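Local coordinates for kelch-like protein 7 (Homo sapiens, PDB 3II7) that serves as the substrate-specific adapter of a CUL3-RBX1 E3 ubiquitin ligase, here represented by its kelch-repeat domain, at residues Cys185-Ala190 with Asn217-Asp222; Pro88-Asp93 with Leu119-Asp124; Gly263-Tyr268 with Ser279-Phe284. One frame throughout, in Å; residues are numbered along the deposited sequence.

Contact 1 (Cys185-Ala190 with Asn217-Asp222)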
loop_
_atom_site.group_PDB
_atom_site.type_symbol
_atom_site.label_atom_id
_atom_site.label_comp_id
_atom_site.label_asym_id
_atom_site.label_seq_id
_atom_site.Cartn_x
_atom_site.Cartn_y
_atom_site.Cartn_z
ATOM N N CYS A 185 17.613 2.698 -9.365
ATOM C CA CYS A 185 17.449 4.069 -9.803
ATOM C C CYS A 185 16.402 4.758 -8.927
ATOM O O CYS A 185 15.339 4.185 -8.659
ATOM C CB CYS A 185 16.987 4.077 -11.249
ATOM S SG CYS A 185 16.864 5.731 -11.975
ATOM N N PRO A 186 16.703 5.980 -8.448
ATOM C CA PRO A 186 15.718 6.698 -7.653
ATOM C C PRO A 186 14.556 7.250 -8.510
ATOM O O PRO A 186 14.711 7.487 -9.720
ATOM C CB PRO A 186 16.520 7.843 -7.051
ATOM C CG PRO A 186 17.580 8.092 -8.046
ATOM C CD PRO A 186 17.955 6.744 -8.578
ATOM N N MET A 187 13.416 7.433 -7.869
ATOM C CA MET A 187 12.252 8.049 -8.519
ATOM C C MET A 187 12.614 9.460 -8.968
ATOM O O MET A 187 13.562 10.090 -8.420
ATOM C CB MET A 187 11.039 8.108 -7.567
ATOM C CG MET A 187 10.440 6.771 -7.265
ATOM S SD MET A 187 8.969 6.912 -6.254
ATOM C CE MET A 187 9.637 7.640 -4.728
ATOM N N ILE A 188 11.885 9.948 -9.968
ATOM C CA ILE A 188 12.026 11.340 -10.408
ATOM C C ILE A 188 11.572 12.303 -9.298
ATOM O O ILE A 188 12.214 13.329 -9.043
ATOM C CB ILE A 188 11.242 11.577 -11.688
ATOM C CG1 ILE A 188 11.854 10.696 -12.792
ATOM C CG2 ILE A 188 11.223 13.064 -12.053
ATOM C CD1 ILE A 188 10.970 10.583 -14.039
ATOM N N GLU A 189 10.471 11.930 -8.618
ATOM C CA GLU A 189 9.896 12.725 -7.548
ATOM C C GLU A 189 10.152 12.044 -6.213
ATOM O O GLU A 189 9.994 10.825 -6.104
ATOM C CB GLU A 189 8.390 12.834 -7.742
ATOM C CG GLU A 189 7.963 13.715 -8.860
ATOM C CD GLU A 189 8.009 15.231 -8.541
ATOM O OE1 GLU A 189 8.344 15.616 -7.419
ATOM O OE2 GLU A 189 7.689 16.013 -9.443
ATOM N N ALA A 190 10.501 12.823 -5.177
ATOM C CA ALA A 190 10.415 12.302 -3.817
ATOM C C ALA A 190 8.914 12.130 -3.510
ATOM O O ALA A 190 8.112 12.979 -3.892
ATOM C CB ALA A 190 11.072 13.256 -2.828
ATOM N N ASN A 217 1.315 14.079 -10.019
ATOM C CA ASN A 217 2.042 13.388 -11.064
ATOM C C ASN A 217 2.290 11.910 -10.766
ATOM O O ASN A 217 2.081 11.391 -9.628
ATOM C CB ASN A 217 3.289 14.167 -11.523
ATOM C CG ASN A 217 4.368 14.292 -10.464
ATOM O OD1 ASN A 217 4.544 13.441 -9.616
ATOM N ND2 ASN A 217 5.147 15.375 -10.571
ATOM N N VAL A 218 2.689 11.219 -11.809
ATOM C CA VAL A 218 2.707 9.778 -11.855
ATOM C C VAL A 218 3.914 9.344 -12.643
ATOM O O VAL A 218 4.212 9.899 -13.693
ATOM C CB VAL A 218 1.413 9.219 -12.522
ATOM C CG1 VAL A 218 1.433 7.651 -12.600
ATOM C CG2 VAL A 218 0.154 9.725 -11.772
ATOM N N GLU A 219 4.614 8.351 -12.146
ATOM C CA GLU A 219 5.772 7.835 -12.854
ATOM C C GLU A 219 5.812 6.335 -12.733
ATOM O O GLU A 219 5.167 5.755 -11.849
ATOM C CB GLU A 219 7.069 8.458 -12.318
ATOM C CG GLU A 219 7.354 8.214 -10.811
ATOM C CD GLU A 219 8.598 8.931 -10.362
ATOM O OE1 GLU A 219 9.697 8.543 -10.822
ATOM O OE2 GLU A 219 8.499 9.917 -9.579
ATOM N N TYR A 220 6.579 5.681 -13.594
ATOM C CA TYR A 220 6.757 4.234 -13.451
ATOM C C TYR A 220 8.216 3.833 -13.519
ATOM O O TYR A 220 9.048 4.520 -14.127
ATOM C CB TYR A 220 5.966 3.430 -14.483
ATOM C CG TYR A 220 6.487 3.515 -15.883
ATOM C CD1 TYR A 220 7.454 2.645 -16.336
ATOM C CD2 TYR A 220 5.998 4.451 -16.755
ATOM C CE1 TYR A 220 7.935 2.723 -17.625
ATOM C CE2 TYR A 220 6.479 4.543 -18.047
ATOM C CZ TYR A 220 7.430 3.670 -18.475
ATOM O OH TYR A 220 7.886 3.752 -19.768
ATOM N N TYR A 221 8.491 2.705 -12.878
ATOM C CA TYR A 221 9.798 2.086 -12.883
ATOM C C TYR A 221 9.816 1.006 -13.936
ATOM O O TYR A 221 9.035 0.053 -13.871
ATOM C CB TYR A 221 10.095 1.469 -11.529
ATOM C CG TYR A 221 11.473 0.828 -11.454
ATOM C CD1 TYR A 221 12.620 1.599 -11.592
ATOM C CD2 TYR A 221 11.605 -0.549 -11.262
ATOM C CE1 TYR A 221 13.862 1.033 -11.542
ATOM C CE2 TYR A 221 12.861 -1.147 -11.197
ATOM C CZ TYR A 221 13.982 -0.368 -11.358
ATOM O OH TYR A 221 15.216 -0.960 -11.290
ATOM N N ASP A 222 10.707 1.171 -14.909
ATOM C CA ASP A 222 10.947 0.173 -15.939
ATOM C C ASP A 222 11.910 -0.841 -15.368
ATOM O O ASP A 222 13.111 -0.566 -15.183
ATOM C CB ASP A 222 11.517 0.850 -17.187
ATOM C CG ASP A 222 11.538 -0.074 -18.383
ATOM O OD1 ASP A 222 12.051 -1.192 -18.255
ATOM O OD2 ASP A 222 11.018 0.331 -19.446
#
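At a junction between neighbouring blades of the kelch beta-propeller, the loop of Ile188 and Glu189 lies against Glu219 on strand 218-222, the third strand of the next blade. The Glu219 carboxylate takes two successive backbone N-H groups, one on each oxygen. Ile188 N reaches OE1 of Glu219 at 2.7 Å, and Glu189 N reaches OE2 of Glu219 at 3.0 Å; both bonds use the syn lone pairs, so the group is held like a fork. With chi1 at 60°, Glu219 CG sits between its own backbone N and carbonyl carbon, and from there the chain runs out extended. CB of Met187 and CB of Ile188 each lie 3.5 Å from Glu219 OE1, beside the bonded N-H. Arg191, next along the same loop, adds a salt bridge to OE2 and also bonds Asn217 OD1. Farther along, Asn217 ND2 donates to Glu189 OE2 at 2.9 Å, coming from above the carboxylate plane while the acceptor stays near the Asn217 amide plane. An alanine in place of Glu219 would probably leave the N-H groups of Ile188 and Glu189, and the Arg191 guanidinium, without their carboxylate mate. A buried acid on the third strand, receiving the loop that leaves the preceding blade, makes the inter-blade joint between the fourth and fifth kelch repeats of this propeller.

Contact 2 (Pro88-Asp93 with Leu119-Asp124)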
loop_
_atom_site.group_PDB
_atom_site.type_symbol
_atom_site.label_atom_id
_atom_site.label_comp_id
_atom_site.label_asym_id
_atom_site.label_seq_id
_atom_site.Cartn_x
_atom_site.Cartn_y
_atom_site.Cartn_z
ATOM N N PRO A 88 3.430 -8.229 13.935
ATOM C CA PRO A 88 4.842 -8.206 13.797
ATOM C C PRO A 88 5.492 -8.133 15.170
ATOM O O PRO A 88 4.949 -7.475 16.067
ATOM C CB PRO A 88 5.108 -6.937 12.952
ATOM C CG PRO A 88 4.029 -6.008 13.317
ATOM C CD PRO A 88 2.816 -6.914 13.666
ATOM N N PRO A 89 6.630 -8.811 15.333
ATOM C CA PRO A 89 7.393 -8.779 16.563
ATOM C C PRO A 89 7.657 -7.360 17.059
ATOM O O PRO A 89 7.693 -7.147 18.262
ATOM C CB PRO A 89 8.697 -9.481 16.185
ATOM C CG PRO A 89 8.320 -10.424 15.103
ATOM C CD PRO A 89 7.199 -9.776 14.360
ATOM N N THR A 90 7.836 -6.408 16.137
ATOM C CA THR A 90 8.064 -5.006 16.493
ATOM C C THR A 90 6.859 -4.185 16.048
ATOM O O THR A 90 6.718 -3.873 14.870
ATOM C CB THR A 90 9.322 -4.444 15.852
ATOM O OG1 THR A 90 10.458 -5.207 16.273
ATOM C CG2 THR A 90 9.526 -2.990 16.260
ATOM N N PRO A 91 5.968 -3.853 16.993
ATOM C CA PRO A 91 4.825 -3.017 16.612
ATOM C C PRO A 91 5.307 -1.655 16.170
ATOM O O PRO A 91 6.250 -1.102 16.756
ATOM C CB PRO A 91 4.002 -2.918 17.896
ATOM C CG PRO A 91 4.436 -4.079 18.740
ATOM C CD PRO A 91 5.883 -4.296 18.396
ATOM N N ARG A 92 4.709 -1.151 15.100
ATOM C CA ARG A 92 5.121 0.117 14.508
ATOM C C ARG A 92 4.047 0.646 13.562
ATOM O O ARG A 92 3.203 -0.123 13.044
ATOM C CB ARG A 92 6.445 -0.022 13.776
ATOM C CG ARG A 92 6.479 -1.094 12.769
ATOM C CD ARG A 92 7.875 -1.612 12.678
ATOM N NE ARG A 92 8.129 -2.277 11.432
ATOM C CZ ARG A 92 8.015 -3.570 11.209
ATOM N NH1 ARG A 92 7.599 -4.390 12.149
ATOM N NH2 ARG A 92 8.335 -4.045 10.005
ATOM N N ASP A 93 4.092 1.963 13.365
ATOM C CA ASP A 93 3.151 2.686 12.525
ATOM C C ASP A 93 3.811 3.019 11.180
ATOM O O ASP A 93 5.018 3.167 11.106
ATOM C CB ASP A 93 2.771 4.021 13.195
ATOM C CG ASP A 93 1.809 3.853 14.391
ATOM O OD1 ASP A 93 1.506 2.728 14.784
ATOM O OD2 ASP A 93 1.348 4.888 14.927
ATOM N N LEU A 119 13.821 -1.865 9.603
ATOM C CA LEU A 119 13.397 -3.198 9.982
ATOM C C LEU A 119 12.593 -3.900 8.911
ATOM O O LEU A 119 11.744 -3.295 8.250
ATOM C CB LEU A 119 12.555 -3.113 11.266
ATOM C CG LEU A 119 12.073 -4.392 11.918
ATOM C CD1 LEU A 119 13.224 -5.322 12.327
ATOM C CD2 LEU A 119 11.251 -3.994 13.139
ATOM N N PHE A 120 12.870 -5.184 8.748
ATOM C CA PHE A 120 12.215 -6.019 7.746
ATOM C C PHE A 120 11.923 -7.361 8.420
ATOM O O PHE A 120 12.839 -8.050 8.812
ATOM C CB PHE A 120 13.182 -6.166 6.546
ATOM C CG PHE A 120 12.574 -6.736 5.292
ATOM C CD1 PHE A 120 11.367 -6.288 4.808
ATOM C CD2 PHE A 120 13.266 -7.707 4.533
ATOM C CE1 PHE A 120 10.858 -6.793 3.631
ATOM C CE2 PHE A 120 12.730 -8.208 3.355
ATOM C CZ PHE A 120 11.526 -7.736 2.908
ATOM N N GLU A 121 10.642 -7.691 8.580
ATOM C CA GLU A 121 10.197 -8.906 9.311
ATOM C C GLU A 121 9.179 -9.627 8.447
ATOM O O GLU A 121 8.322 -8.969 7.859
ATOM C CB GLU A 121 9.540 -8.520 10.673
ATOM C CG GLU A 121 10.422 -7.664 11.605
ATOM C CD GLU A 121 9.794 -7.318 12.972
ATOM O OE1 GLU A 121 8.591 -6.965 13.056
ATOM O OE2 GLU A 121 10.540 -7.342 13.971
ATOM N N CYS A 122 9.237 -10.962 8.361
ATOM C CA CYS A 122 8.238 -11.655 7.587
ATOM C C CYS A 122 7.577 -12.780 8.344
ATOM O O CYS A 122 8.164 -13.375 9.249
ATOM C CB CYS A 122 8.781 -12.092 6.242
ATOM S SG CYS A 122 9.526 -13.670 6.108
ATOM N N TYR A 123 6.325 -13.031 7.961
ATOM C CA TYR A 123 5.472 -14.020 8.568
ATOM C C TYR A 123 5.291 -15.138 7.573
ATOM O O TYR A 123 4.839 -14.899 6.438
ATOM C CB TYR A 123 4.114 -13.407 8.900
ATOM C CG TYR A 123 3.094 -14.339 9.566
ATOM C CD1 TYR A 123 3.255 -14.759 10.885
ATOM C CD2 TYR A 123 1.951 -14.761 8.882
ATOM C CE1 TYR A 123 2.326 -15.593 11.498
ATOM C CE2 TYR A 123 1.005 -15.589 9.493
ATOM C CZ TYR A 123 1.202 -16.004 10.794
ATOM O OH TYR A 123 0.274 -16.807 11.396
ATOM N N ASP A 124 5.646 -16.358 7.981
ATOM C CA ASP A 124 5.487 -17.529 7.131
ATOM C C ASP A 124 4.079 -18.064 7.355
ATOM O O ASP A 124 3.763 -18.541 8.435
ATOM C CB ASP A 124 6.532 -18.587 7.459
ATOM C CG ASP A 124 6.488 -19.762 6.500
ATOM O OD1 ASP A 124 5.394 -20.300 6.275
ATOM O OD2 ASP A 124 7.540 -20.139 5.976
#
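Glu121 OE1 is gripped from two sources in the segment 88-93. Arg92 NH1 forms a salt bridge to it at 2.9 Å, though the N-H points poorly and the hydrogen bond is weak. Thr90 N donates to the same oxygen at 3.2 Å, on its syn lone pair and fairly straight at 158°. The other oxygen, Glu121 OE2, accepts from the Thr90 hydroxyl, OG1, at 3.1 Å, on the syn side but out of the carboxylate plane. Both oxygens of this buried carboxylate are therefore tied to Thr90, and Arg92 adds its positive charge, which would be expected to favour the ionised acid. Pro89 closes in as well, meeting Glu121 tip to tip, its CD 3.4 Å from OE1 of Glu121.

The segment 88-93 belongs to the link leaving strand 81-86, the last strand of one kelch blade, while Glu121 stands on strand 120-124, the third strand of the blade that follows. The bonds thus span two neighbouring blades of the beta-propeller.

Arg92 is held in its own right. NH1 also donates to Thr90 O at 2.9 Å, lying in the carbonyl plane on a lone pair and nearly in the plane of the guanidinium. NE donates a hydrogen bond to Gly108 O, and NH2 is hydrogen-bonded to Thr106 OG1, both on the chain that leads up to Glu121. The guanidinium stands almost perpendicular to the Glu121 carboxylate, at 86°. With CG anti to the backbone N (chi1 -176°), Leu119 carries its branch toward the loop; CD2 lies over the centre of one guanidinium face, and the same methyl presses tightly on Thr90 CB at 3.4 Å.

Contact 3 (Gly263-Tyr268 with Ser279-Phe284). With EDO (1,2-ethanediol), chain Y.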
loop_
_atom_site.group_PDB
_atom_site.type_symbol
_atom_site.label_atom_id
_atom_site.label_comp_id
_atom_site.label_asym_id
_atom_site.label_seq_id
_atom_site.Cartn_x
_atom_site.Cartn_y
_atom_site.Cartn_z
ATOM N N GLY A 263 -13.367 12.974 -4.349
ATOM C CA GLY A 263 -14.807 12.820 -4.346
ATOM C C GLY A 263 -15.330 11.686 -5.214
ATOM O O GLY A 263 -16.329 11.043 -4.864
ATOM N N HIS A 264 -14.704 11.499 -6.380
ATOM C CA HIS A 264 -15.071 10.446 -7.338
ATOM C C HIS A 264 -13.833 9.707 -7.753
ATOM O O HIS A 264 -12.754 10.273 -7.773
ATOM C CB HIS A 264 -15.767 11.035 -8.555
ATOM C CG HIS A 264 -17.149 11.498 -8.265
ATOM N ND1 HIS A 264 -17.402 12.729 -7.696
ATOM C CD2 HIS A 264 -18.350 10.873 -8.377
ATOM C CE1 HIS A 264 -18.711 12.859 -7.508
ATOM N NE2 HIS A 264 -19.306 11.741 -7.905
ATOM N N ILE A 265 -13.973 8.426 -8.078
ATOM C CA ILE A 265 -12.809 7.609 -8.352
ATOM C C ILE A 265 -12.092 8.062 -9.616
ATOM O O ILE A 265 -12.700 8.643 -10.530
ATOM C CB ILE A 265 -13.134 6.065 -8.419
ATOM C CG1 ILE A 265 -13.930 5.713 -9.660
ATOM C CG2 ILE A 265 -13.897 5.593 -7.147
ATOM C CD1 ILE A 265 -13.984 4.220 -9.951
ATOM N N LEU A 266 -10.802 7.762 -9.668
ATOM C CA LEU A 266 -9.985 8.005 -10.839
ATOM C C LEU A 266 -9.558 6.653 -11.434
ATOM O O LEU A 266 -9.296 5.689 -10.704
ATOM C CB LEU A 266 -8.705 8.776 -10.469
ATOM C CG LEU A 266 -8.858 10.069 -9.677
ATOM C CD1 LEU A 266 -7.510 10.696 -9.398
ATOM C CD2 LEU A 266 -9.811 11.094 -10.378
ATOM N N GLU A 267 -9.495 6.585 -12.756
ATOM C CA GLU A 267 -9.113 5.354 -13.442
ATOM C C GLU A 267 -8.038 5.683 -14.454
ATOM O O GLU A 267 -8.180 6.623 -15.229
ATOM C CB GLU A 267 -10.306 4.746 -14.147
ATOM C CG GLU A 267 -11.473 4.478 -13.256
ATOM C CD GLU A 267 -12.667 3.962 -14.026
ATOM O OE1 GLU A 267 -12.583 2.854 -14.585
ATOM O OE2 GLU A 267 -13.695 4.637 -14.030
ATOM N N TYR A 268 -6.957 4.905 -14.430
ATOM C CA TYR A 268 -5.824 5.087 -15.358
ATOM C C TYR A 268 -5.672 3.862 -16.244
ATOM O O TYR A 268 -5.488 2.747 -15.731
ATOM C CB TYR A 268 -4.536 5.323 -14.588
ATOM C CG TYR A 268 -3.296 5.535 -15.462
ATOM C CD1 TYR A 268 -3.206 6.604 -16.336
ATOM C CD2 TYR A 268 -2.223 4.640 -15.412
ATOM C CE1 TYR A 268 -2.083 6.786 -17.128
ATOM C CE2 TYR A 268 -1.109 4.812 -16.164
ATOM C CZ TYR A 268 -1.032 5.887 -17.046
ATOM O OH TYR A 268 0.090 6.000 -17.834
ATOM N N SER A 279 -17.394 10.252 -12.994
ATOM C CA SER A 279 -18.415 11.080 -12.329
ATOM C C SER A 279 -19.595 10.287 -11.737
ATOM O O SER A 279 -20.377 10.840 -10.967
ATOM C CB SER A 279 -18.930 12.150 -13.298
ATOM O OG SER A 279 -19.680 11.559 -14.345
ATOM N N LYS A 280 -19.716 9.006 -12.102
ATOM C CA LYS A 280 -20.820 8.151 -11.625
ATOM C C LYS A 280 -20.461 7.303 -10.427
ATOM O O LYS A 280 -21.321 6.636 -9.865
ATOM C CB LYS A 280 -21.295 7.221 -12.753
ATOM C CG LYS A 280 -21.678 7.917 -14.063
ATOM C CD LYS A 280 -22.782 8.910 -13.866
ATOM C CE LYS A 280 -23.264 9.482 -15.202
ATOM N NZ LYS A 280 -24.105 10.685 -14.975
ATOM N N VAL A 281 -19.191 7.310 -10.032
ATOM C CA VAL A 281 -18.726 6.451 -8.956
ATOM C C VAL A 281 -17.987 7.291 -7.891
ATOM O O VAL A 281 -16.876 7.776 -8.113
ATOM C CB VAL A 281 -17.795 5.357 -9.473
ATOM C CG1 VAL A 281 -17.423 4.410 -8.340
ATOM C CG2 VAL A 281 -18.446 4.562 -10.611
ATOM N N ARG A 282 -18.611 7.400 -6.725
ATOM C CA ARG A 282 -18.012 8.119 -5.611
ATOM C C ARG A 282 -16.827 7.368 -5.040
ATOM O O ARG A 282 -16.818 6.135 -4.975
ATOM C CB ARG A 282 -19.045 8.379 -4.503
ATOM C CG ARG A 282 -20.031 9.497 -4.832
ATOM C CD ARG A 282 -20.109 10.480 -3.675
ATOM N NE ARG A 282 -21.344 11.273 -3.685
ATOM C CZ ARG A 282 -21.854 11.908 -2.626
ATOM N NH1 ARG A 282 -21.255 11.859 -1.434
ATOM N NH2 ARG A 282 -22.987 12.593 -2.756
ATOM N N ALA A 283 -15.845 8.138 -4.606
ATOM C CA ALA A 283 -14.673 7.621 -3.918
ATOM C C ALA A 283 -15.049 7.274 -2.484
ATOM O O ALA A 283 -16.075 7.776 -1.926
ATOM C CB ALA A 283 -13.523 8.642 -3.973
ATOM N N PHE A 284 -14.232 6.416 -1.879
ATOM C CA PHE A 284 -14.431 5.941 -0.527
ATOM C C PHE A 284 -14.201 7.132 0.421
ATOM O O PHE A 284 -13.237 7.888 0.250
ATOM C CB PHE A 284 -13.442 4.809 -0.216
ATOM C CG PHE A 284 -13.869 3.940 0.914
ATOM C CD1 PHE A 284 -15.013 3.199 0.799
ATOM C CD2 PHE A 284 -13.116 3.833 2.067
ATOM C CE1 PHE A 284 -15.441 2.400 1.815
ATOM C CE2 PHE A 284 -13.540 3.011 3.093
ATOM C CZ PHE A 284 -14.701 2.295 2.959
HETATM C C1 EDO Y . -21.578 5.425 -5.584
HETATM O O1 EDO Y . -20.487 4.844 -6.279
HETATM C C2 EDO Y . -21.495 4.978 -4.140
HETATM O O2 EDO Y . -22.697 5.318 -3.453
HETATM O O HOH W 1 -16.728 10.389 -1.660
#
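Ile265 N donates to Val281 O at 3.0 Å, almost head-on to the carbonyl, and Ala283 N donates to Gly263 O at 3.0 Å, here from above the carbonyl plane. The two bonds flank His264 and Arg282, a non-hydrogen-bonded antiparallel pair whose side chains diverge. Two CA-H...O contacts fill in between the two segments; in one, His264 CA lies 3.3 Å from Val281 O. A water donates to both Gly263 O and Ala283 O, bridging the two segments beside the Ala283 bond.

Side chains pack around this backbone pairing. Ile265 CD1 touches Val281 CG1 at 3.8 Å, the two chains crossing at a slant. His264 CG stands anti to its carbonyl carbon (chi1 -73°), and the ring reaches Ser279 O through CD2 at 3.3 Å, while NE2 lies 3.9 Å from CG of Arg282.

Farther out, Ile265 rests on Leu253 of the neighbouring strand and on Phe29 of the first blade, and Val281 touches Tyr34. An ethanediol, probably from the crystallisation liquor, accepts from Arg282 N. Here, in the sixth kelch repeat, the segment 279-284 turns the corner out of strand 274-278 toward strand 290-295, which completes the first blade's sheet and closes the beta-propeller.

Since both direct hydrogen bonds run between main-chain atoms, the polar pairing here depends on backbone course, with side chains contributing mainly apolar and van der Waals contact.

How the contacts relate
Along the chain the order is contact 2, contact 1, contact 3, each closing before the next opens. Contacts 1 and 2 are matching joints of the kelch propeller: a loop leaving a blade's last strand meets the third strand of the following blade. Contact 3 instead lies within the last blade, where the chain leaves for strand 290-295, the strand that the C-terminal end contributes to the first blade's sheet. The centres of contact 1 and contact 2 are about 27 Å apart. Those of contact 1 and contact 3 are about 24 Å apart. Contact 2 and contact 3, on opposite sides of the chain's centre, have centres about 33 Å apart. Thus two contacts link successive blades, and the third starts the run to the closing strand.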